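Local structure of endo-beta-mannanase (Rhizomucor miehei, 4QP0) at residues A[101-105]-A[165-169]. The protein probably hydrolyses internal beta-1,4-mannosidic linkages at random in mannans, galactomannans and glucomannans, as a secreted family 5 glycoside hydrolase. Sequence-based numbering, arbitrary orientation.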
loop_
_atom_site.group_PDB
_atom_site.type_symbol
_atom_site.label_atom_id
_atom_site.label_comp_id
_atom_site.label_asym_id
_atom_site.label_seq_id
_atom_site.Cartn_x
_atom_site.Cartn_y
_atom_site.Cartn_z
ATOM N N ILE A 101 -2.840 -11.006 12.967
ATOM C CA ILE A 101 -2.231 -10.393 11.798
ATOM C C ILE A 101 -2.830 -9.005 11.594
ATOM O O ILE A 101 -4.000 -8.773 11.888
ATOM C CB ILE A 101 -2.364 -11.298 10.555
ATOM C CG1 ILE A 101 -1.444 -12.519 10.714
ATOM C CG2 ILE A 101 -2.039 -10.530 9.285
ATOM C CD1 ILE A 101 -1.552 -13.555 9.613
ATOM N N LYS A 102 -2.002 -8.088 11.113
ATOM C CA LYS A 102 -2.361 -6.691 10.976
ATOM C C LYS A 102 -2.523 -6.314 9.493
ATOM O O LYS A 102 -1.954 -6.970 8.616
ATOM C CB LYS A 102 -1.295 -5.848 11.665
ATOM C CG LYS A 102 -1.253 -6.039 13.175
ATOM C CD LYS A 102 -1.578 -4.742 13.901
ATOM C CE LYS A 102 -1.353 -4.837 15.402
ATOM N NZ LYS A 102 -2.616 -5.107 16.150
ATOM N N LEU A 103 -3.304 -5.271 9.217
ATOM C CA LEU A 103 -3.680 -4.942 7.840
ATOM C C LEU A 103 -3.312 -3.527 7.442
ATOM O O LEU A 103 -3.614 -2.590 8.168
ATOM C CB LEU A 103 -5.187 -5.112 7.646
ATOM C CG LEU A 103 -5.818 -6.502 7.655
ATOM C CD1 LEU A 103 -7.285 -6.386 8.018
ATOM C CD2 LEU A 103 -5.661 -7.195 6.310
ATOM N N ILE A 104 -2.672 -3.374 6.285
ATOM C CA ILE A 104 -2.457 -2.050 5.689
ATOM C C ILE A 104 -3.442 -1.884 4.531
ATOM O O ILE A 104 -3.296 -2.517 3.490
ATOM C CB ILE A 104 -1.001 -1.848 5.195
ATOM C CG1 ILE A 104 0.002 -1.944 6.358
ATOM C CG2 ILE A 104 -0.846 -0.503 4.521
ATOM C CD1 ILE A 104 1.455 -1.906 5.934
ATOM N N PHE A 105 -4.456 -1.051 4.727
ATOM C CA PHE A 105 -5.501 -0.865 3.723
ATOM C C PHE A 105 -5.181 0.308 2.818
ATOM O O PHE A 105 -4.969 1.426 3.292
ATOM C CB PHE A 105 -6.868 -0.639 4.381
ATOM C CG PHE A 105 -7.565 -1.905 4.829
ATOM C CD1 PHE A 105 -7.743 -2.980 3.956
ATOM C CD2 PHE A 105 -8.087 -2.007 6.116
ATOM C CE1 PHE A 105 -8.394 -4.139 4.374
ATOM C CE2 PHE A 105 -8.740 -3.161 6.534
ATOM C CZ PHE A 105 -8.894 -4.224 5.663
ATOM N N PRO A 165 -7.849 -2.035 16.247
ATOM C CA PRO A 165 -6.413 -2.346 16.432
ATOM C C PRO A 165 -5.842 -3.350 15.436
ATOM O O PRO A 165 -4.617 -3.431 15.282
ATOM C CB PRO A 165 -6.366 -2.961 17.831
ATOM C CG PRO A 165 -7.751 -3.476 18.058
ATOM C CD PRO A 165 -8.626 -2.421 17.436
ATOM N N THR A 166 -6.714 -4.104 14.772
ATOM C CA THR A 166 -6.301 -5.058 13.740
ATOM C C THR A 166 -5.744 -4.359 12.497
ATOM O O THR A 166 -4.879 -4.902 11.802
ATOM C CB THR A 166 -7.471 -5.967 13.328
ATOM O OG1 THR A 166 -8.144 -6.454 14.500
ATOM C CG2 THR A 166 -6.967 -7.125 12.507
ATOM N N ILE A 167 -6.250 -3.159 12.225
ATOM C CA ILE A 167 -5.767 -2.336 11.129
ATOM C C ILE A 167 -4.458 -1.659 11.528
ATOM O O ILE A 167 -4.388 -0.974 12.558
ATOM C CB ILE A 167 -6.822 -1.276 10.714
ATOM C CG1 ILE A 167 -8.050 -1.960 10.117
ATOM C CG2 ILE A 167 -6.247 -0.293 9.705
ATOM C CD1 ILE A 167 -9.282 -1.086 10.097
ATOM N N PHE A 168 -3.432 -1.868 10.699
ATOM C CA PHE A 168 -2.105 -1.275 10.872
ATOM C C PHE A 168 -2.169 0.219 10.604
ATOM O O PHE A 168 -1.694 1.024 11.411
ATOM C CB PHE A 168 -1.126 -1.924 9.898
ATOM C CG PHE A 168 0.311 -1.529 10.097
ATOM C CD1 PHE A 168 1.210 -2.419 10.673
ATOM C CD2 PHE A 168 0.785 -0.290 9.657
ATOM C CE1 PHE A 168 2.543 -2.076 10.845
ATOM C CE2 PHE A 168 2.117 0.056 9.825
ATOM C CZ PHE A 168 2.997 -0.841 10.417
ATOM N N GLY A 169 -2.744 0.588 9.462
ATOM C CA GLY A 169 -2.831 1.984 9.091
ATOM C C GLY A 169 -3.434 2.142 7.722
ATOM O O GLY A 169 -3.568 1.168 6.984
#
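Leu103 and Ile167 pair as neighbours on two parallel strands, and Leu103 is bonded through both its backbone N and its backbone O. Its N donates to Thr166 O at 3.0 Å, in the plane of that carbonyl, while its O accepts a bond from Phe168 N at 2.6 Å, the donor tilted 30° from the carbonyl plane. One step on, the register slips by a residue: Ile104 faces Gly169 rather than Phe168, forming a beta bulge, and the last rung, Phe105 N to Gly169 O, lengthens to 3.3 Å.

Packing is tight on both faces of the ladder. On the face bearing Leu103 and Ile167, the Phe105 ring crosses the Ile167 side chain at about a right angle and turns its edge to it, CE2 lying 3.8 Å from CG1, while Leu103 CB sits off-centre over one ring face. Helix 87-98 packs on this side, touching Leu103, Phe105 and Thr166. Buried Thr166 hydrogen-bonds through OG1 to Asp164 OD1, and its CG2 packs on Ile101 O. On the other face, Phe168 occupies the bulge. Its CB points toward strand 102-105, 3.7 Å from Ile104 CG1; CG anti to the backbone N (chi1 -172°) then leads the ring away, alongside Ile104, whose CD1 lies over the rim of one ring face. Phe12 meets this ring edge-to-face.

The looser, partly exposed end lies where the strands begin, at Lys102 and Pro165. The lysine chain, bent at chi2 and chi4, reaches across to segment 165-169, so that NZ lies 2.8 Å from Pro165 O, above the carbonyl plane; Ser3 O offers a second, weak bond. Flanked by strands 51-55 and 214-216, the pair belongs to the parallel, helix-surrounded barrel of the TIM-barrel fold found in family 5 glycoside hydrolases.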